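Local coordinates for uncharacterized protein aq_328 (Aquifex aeolicus, PDB 1R4V) that is of unknown function but adopts an ancestral histone fold and may take part in protein heterodimerization, at residues A[138-150]-A[159-171]. Residues are numbered along the deposited sequence; the frame is centred on the assembly and turned at random.
Sequences LLLMHADVIKKAT and AMEFVAQIVDKVF. With ZN (zinc ion), chain B.
Leu138 O is gripped twice from within its own helix, by His142 N and by His142 ND1 (2.7 Å), which arrive from opposite faces of the carbonyl plane, and the imidazole held in this way lies against Val167. The ND1 bond runs close to the ring plane, with an N-H...O angle of 154°, and the other ring nitrogen, NE2, is hydrogen-bonded to Ser55 OG of helix 46-62; together they fix the rotation of a buried side chain. Over one ring face sits Val167 CG2, a CH-pi contact 4.2 Å from the centroid of the His142 ring, while the other methyl, CG1, packs near NE2. The same construction recurs toward the end of the helix, where Thr150 OG1 and Thr150 N share Ile146 O; with OG1 turned between N and the carbonyl carbon (chi1 64°), CG2 is put against Val163 CG2 (3.6 Å) and Ala159 CB. Helices 131-149 and 157-168 are the last two of this histone-fold chain, joined by a short connection, and their local axes pass 9.9 Å apart at 118°. Between them the packing is apolar: the side chains of Val145 and Ile166 slide past each other, with CG1 to CD1 3.7 Å, and Ile146 CG1 and CD1 pack on the selenium of selenomethionine Met160. Against the C-terminal residues Val170 and Phe171, selenomethionine Met141 is modelled in two conformers; in the one described, CE meets Val170 CG2 tip to tip (3.6 Å) and SE lies at the edge of the Phe171 ring, a Met-aromatic contact that is therefore less certain. Leu138 CD2 closes on Phe171 CZ (3.4 Å), and Leu90 of helix 88-98 touches both residues. On helix 157-168, Glu161 OE1 binds a zinc ion at 2.1 Å, with Glu158 as the second protein ligand.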
loop_
_atom_site.group_PDB
_atom_site.type_symbol
_atom_site.label_atom_id
_atom_site.label_comp_id
_atom_site.label_asym_id
_atom_site.label_seq_id
_atom_site.Cartn_x
_atom_site.Cartn_y
_atom_site.Cartn_z
ATOM N N LEU A 138 -0.814 -0.762 -3.868
ATOM C CA LEU A 138 0.322 -1.248 -3.083
ATOM C C LEU A 138 -0.025 -2.563 -2.386
ATOM O O LEU A 138 0.808 -3.446 -2.273
ATOM C CB LEU A 138 0.786 -0.202 -2.068
ATOM C CG LEU A 138 1.536 0.994 -2.651
ATOM C CD1 LEU A 138 1.652 2.055 -1.585
ATOM C CD2 LEU A 138 2.900 0.585 -3.250
ATOM N N LEU A 139 -1.260 -2.722 -1.936
ATOM C CA LEU A 139 -1.701 -3.972 -1.321
ATOM C C LEU A 139 -1.717 -5.107 -2.335
ATOM O O LEU A 139 -1.212 -6.200 -2.033
ATOM C CB LEU A 139 -3.048 -3.786 -0.637
ATOM C CG LEU A 139 -2.995 -3.089 0.720
ATOM C CD1 LEU A 139 -4.415 -2.621 1.026
ATOM C CD2 LEU A 139 -2.478 -4.006 1.816
ATOM N N LEU A 140 -2.238 -4.861 -3.536
ATOM C CA LEU A 140 -2.275 -5.885 -4.574
ATOM C C LEU A 140 -0.902 -6.246 -5.047
ATOM O O LEU A 140 -0.649 -7.416 -5.299
ATOM C CB LEU A 140 -3.062 -5.455 -5.801
ATOM C CG LEU A 140 -4.560 -5.284 -5.537
ATOM C CD1 LEU A 140 -5.210 -4.978 -6.871
ATOM C CD2 LEU A 140 -5.188 -6.493 -4.867
HETATM N N MSE A 141 -0.041 -5.237 -5.194
HETATM C CA MSE A 141 1.358 -5.507 -5.492
HETATM C C MSE A 141 2.050 -6.403 -4.470
HETATM O O MSE A 141 2.713 -7.377 -4.848
HETATM C CB MSE A 141 2.119 -4.215 -5.670
HETATM C CG MSE A 141 3.534 -4.532 -6.012
HETATM SE SE MSE A 141 4.721 -4.296 -4.425
HETATM C CE MSE A 141 6.445 -4.478 -5.381
ATOM N N HIS A 142 1.897 -6.097 -3.189
ATOM C CA HIS A 142 2.413 -6.946 -2.125
ATOM C C HIS A 142 1.839 -8.362 -2.169
ATOM O O HIS A 142 2.577 -9.296 -1.955
ATOM C CB HIS A 142 2.165 -6.359 -0.739
ATOM C CG HIS A 142 3.130 -5.287 -0.368
ATOM N ND1 HIS A 142 3.087 -4.024 -0.921
ATOM C CD2 HIS A 142 4.159 -5.281 0.511
ATOM C CE1 HIS A 142 4.047 -3.284 -0.394
ATOM N NE2 HIS A 142 4.714 -4.027 0.473
ATOM N N ALA A 143 0.559 -8.529 -2.458
ATOM C CA ALA A 143 -0.012 -9.877 -2.586
ATOM C C ALA A 143 0.700 -10.668 -3.698
ATOM O O ALA A 143 0.965 -11.854 -3.548
ATOM C CB ALA A 143 -1.521 -9.792 -2.845
ATOM N N ASP A 144 1.007 -10.000 -4.802
ATOM C CA ASP A 144 1.679 -10.583 -5.954
ATOM C C ASP A 144 3.069 -11.057 -5.518
ATOM O O ASP A 144 3.470 -12.172 -5.810
ATOM C CB ASP A 144 1.766 -9.578 -7.106
ATOM C CG ASP A 144 2.345 -10.191 -8.399
ATOM O OD1 ASP A 144 1.926 -11.299 -8.811
ATOM O OD2 ASP A 144 3.225 -9.623 -9.090
ATOM N N VAL A 145 3.790 -10.218 -4.785
ATOM C CA VAL A 145 5.126 -10.537 -4.327
ATOM C C VAL A 145 5.059 -11.672 -3.299
ATOM O O VAL A 145 5.895 -12.570 -3.363
ATOM C CB VAL A 145 5.837 -9.289 -3.768
ATOM C CG1 VAL A 145 7.221 -9.664 -3.205
ATOM C CG2 VAL A 145 5.957 -8.238 -4.894
ATOM N N ILE A 146 4.088 -11.662 -2.384
ATOM C CA ILE A 146 3.970 -12.752 -1.392
ATOM C C ILE A 146 3.864 -14.112 -2.080
ATOM O O ILE A 146 4.556 -15.066 -1.734
ATOM C CB ILE A 146 2.743 -12.527 -0.474
ATOM C CG1 ILE A 146 3.005 -11.349 0.486
ATOM C CG2 ILE A 146 2.355 -13.784 0.293
ATOM C CD1 ILE A 146 1.776 -10.752 1.065
ATOM N N LYS A 147 2.970 -14.194 -3.056
ATOM C CA LYS A 147 2.761 -15.414 -3.826
ATOM C C LYS A 147 3.953 -15.853 -4.649
ATOM O O LYS A 147 4.195 -17.055 -4.773
ATOM C CB LYS A 147 1.539 -15.253 -4.718
ATOM C CG LYS A 147 0.277 -15.334 -3.865
ATOM C CD LYS A 147 -0.976 -15.583 -4.691
ATOM C CE LYS A 147 -1.496 -14.301 -5.290
ATOM N NZ LYS A 147 -2.903 -14.525 -5.705
ATOM N N LYS A 148 4.694 -14.900 -5.196
ATOM C CA LYS A 148 5.890 -15.214 -5.977
ATOM C C LYS A 148 7.175 -15.397 -5.169
ATOM O O LYS A 148 8.148 -15.938 -5.689
ATOM C CB LYS A 148 6.091 -14.128 -7.026
ATOM C CG LYS A 148 5.137 -14.334 -8.173
ATOM C CD LYS A 148 4.888 -13.109 -8.976
ATOM C CE LYS A 148 3.899 -13.481 -10.074
ATOM N NZ LYS A 148 3.563 -12.303 -10.863
ATOM N N ALA A 149 7.205 -14.981 -3.913
ATOM C CA ALA A 149 8.438 -15.049 -3.116
ATOM C C ALA A 149 8.430 -15.951 -1.880
ATOM O O ALA A 149 9.482 -16.440 -1.517
ATOM C CB ALA A 149 8.877 -13.659 -2.720
ATOM N N THR A 150 7.295 -16.192 -1.231
ATOM C CA THR A 150 7.314 -16.851 0.069
ATOM C C THR A 150 7.271 -18.366 0.015
ATOM O O THR A 150 7.891 -18.989 0.874
ATOM C CB THR A 150 6.171 -16.379 1.003
ATOM O OG1 THR A 150 4.884 -16.718 0.486
ATOM C CG2 THR A 150 6.163 -14.872 1.149
ATOM N N ALA A 159 9.094 -14.855 6.299
ATOM C CA ALA A 159 8.678 -14.747 4.891
ATOM C C ALA A 159 8.240 -13.319 4.589
ATOM O O ALA A 159 8.647 -12.730 3.592
ATOM C CB ALA A 159 7.555 -15.729 4.556
HETATM N N MSE A 160 7.436 -12.743 5.473
HETATM C CA MSE A 160 6.948 -11.382 5.300
HETATM C C MSE A 160 8.046 -10.336 5.409
HETATM O O MSE A 160 8.037 -9.342 4.674
HETATM C CB MSE A 160 5.901 -11.080 6.365
HETATM C CG MSE A 160 4.631 -11.891 6.138
HETATM SE SE MSE A 160 3.827 -11.531 4.321
HETATM C CE MSE A 160 3.889 -9.741 4.253
ATOM N N GLU A 161 8.970 -10.546 6.350
ATOM C CA GLU A 161 10.150 -9.695 6.453
ATOM C C GLU A 161 10.961 -9.709 5.171
ATOM O O GLU A 161 11.465 -8.666 4.738
ATOM C CB GLU A 161 11.015 -10.092 7.651
ATOM C CG GLU A 161 10.362 -9.787 8.991
ATOM C CD GLU A 161 11.204 -10.276 10.164
ATOM O OE1 GLU A 161 12.417 -10.167 10.114
ATOM O OE2 GLU A 161 10.661 -10.803 11.148
ATOM N N PHE A 162 11.080 -10.868 4.540
ATOM C CA PHE A 162 11.727 -10.955 3.229
ATOM C C PHE A 162 10.964 -10.230 2.108
ATOM O O PHE A 162 11.570 -9.567 1.283
ATOM C CB PHE A 162 11.913 -12.425 2.869
ATOM C CG PHE A 162 12.512 -12.654 1.500
ATOM C CD1 PHE A 162 13.802 -12.235 1.209
ATOM C CD2 PHE A 162 11.792 -13.316 0.509
ATOM C CE1 PHE A 162 14.361 -12.462 -0.041
ATOM C CE2 PHE A 162 12.347 -13.550 -0.750
ATOM C CZ PHE A 162 13.641 -13.121 -1.018
ATOM N N VAL A 163 9.640 -10.340 2.069
ATOM C CA VAL A 163 8.815 -9.588 1.113
ATOM C C VAL A 163 9.058 -8.079 1.254
ATOM O O VAL A 163 9.303 -7.409 0.260
ATOM C CB VAL A 163 7.302 -9.949 1.239
ATOM C CG1 VAL A 163 6.380 -8.988 0.494
ATOM C CG2 VAL A 163 7.044 -11.370 0.742
ATOM N N ALA A 164 9.019 -7.550 2.470
ATOM C CA ALA A 164 9.309 -6.143 2.701
ATOM C C ALA A 164 10.683 -5.695 2.185
ATOM O O ALA A 164 10.788 -4.597 1.627
ATOM C CB ALA A 164 9.195 -5.793 4.162
ATOM N N GLN A 165 11.703 -6.528 2.377
ATOM C CA GLN A 165 13.047 -6.293 1.860
ATOM C C GLN A 165 13.088 -6.201 0.347
ATOM O O GLN A 165 13.697 -5.285 -0.213
ATOM C CB GLN A 165 13.992 -7.404 2.292
ATOM C CG GLN A 165 14.389 -7.328 3.745
ATOM C CD GLN A 165 15.489 -8.326 4.133
ATOM O OE1 GLN A 165 16.638 -7.916 4.309
ATOM N NE2 GLN A 165 15.157 -9.620 4.235
ATOM N N ILE A 166 12.463 -7.145 -0.346
ATOM C CA ILE A 166 12.531 -7.126 -1.804
ATOM C C ILE A 166 11.643 -6.057 -2.408
ATOM O O ILE A 166 11.967 -5.540 -3.464
ATOM C CB ILE A 166 12.341 -8.510 -2.460
ATOM C CG1 ILE A 166 10.951 -9.066 -2.242
ATOM C CG2 ILE A 166 13.414 -9.477 -1.952
ATOM C CD1 ILE A 166 10.773 -10.439 -2.874
ATOM N N VAL A 167 10.545 -5.714 -1.744
ATOM C CA VAL A 167 9.710 -4.608 -2.173
ATOM C C VAL A 167 10.482 -3.298 -2.070
ATOM O O VAL A 167 10.464 -2.496 -2.998
ATOM C CB VAL A 167 8.417 -4.538 -1.357
ATOM C CG1 VAL A 167 7.750 -3.181 -1.460
ATOM C CG2 VAL A 167 7.490 -5.649 -1.824
ATOM N N ASP A 168 11.158 -3.086 -0.952
ATOM C CA ASP A 168 11.972 -1.885 -0.749
ATOM C C ASP A 168 12.956 -1.639 -1.913
ATOM O O ASP A 168 13.196 -0.485 -2.257
ATOM C CB ASP A 168 12.649 -1.952 0.628
ATOM C CG ASP A 168 13.719 -0.888 0.820
ATOM O OD1 ASP A 168 13.357 0.289 1.041
ATOM O OD2 ASP A 168 14.937 -1.158 0.758
ATOM N N LYS A 169 13.491 -2.689 -2.528
ATOM C CA LYS A 169 14.400 -2.613 -3.673
ATOM C C LYS A 169 13.785 -2.360 -5.071
ATOM O O LYS A 169 14.517 -2.269 -6.064
ATOM C CB LYS A 169 15.249 -3.882 -3.711
ATOM C CG LYS A 169 16.115 -4.069 -2.485
ATOM C CD LYS A 169 17.297 -3.113 -2.543
ATOM C CE LYS A 169 18.165 -3.116 -1.291
ATOM N NZ LYS A 169 19.398 -2.297 -1.541
ATOM N N VAL A 170 12.472 -2.231 -5.177
ATOM C CA VAL A 170 11.829 -1.763 -6.414
ATOM C C VAL A 170 11.135 -0.420 -6.211
ATOM O O VAL A 170 10.528 0.092 -7.144
ATOM C CB VAL A 170 10.835 -2.792 -7.010
ATOM C CG1 VAL A 170 11.596 -4.065 -7.392
ATOM C CG2 VAL A 170 9.685 -3.082 -6.063
ATOM N N PHE A 171 11.209 0.161 -5.023
ATOM C CA PHE A 171 10.680 1.503 -4.782
ATOM C C PHE A 171 11.809 2.459 -4.455
ATOM O O PHE A 171 12.916 2.022 -4.075
ATOM C CB PHE A 171 9.658 1.509 -3.644
ATOM C CG PHE A 171 8.326 1.001 -4.067
ATOM C CD1 PHE A 171 7.989 -0.328 -3.921
ATOM C CD2 PHE A 171 7.408 1.862 -4.624
ATOM C CE1 PHE A 171 6.755 -0.789 -4.334
ATOM C CE2 PHE A 171 6.178 1.403 -5.034
ATOM C CZ PHE A 171 5.851 0.072 -4.892
ATOM O OXT PHE A 171 11.557 3.677 -4.587
HETATM ZN ZN ZN B . 13.326 -11.510 11.460
#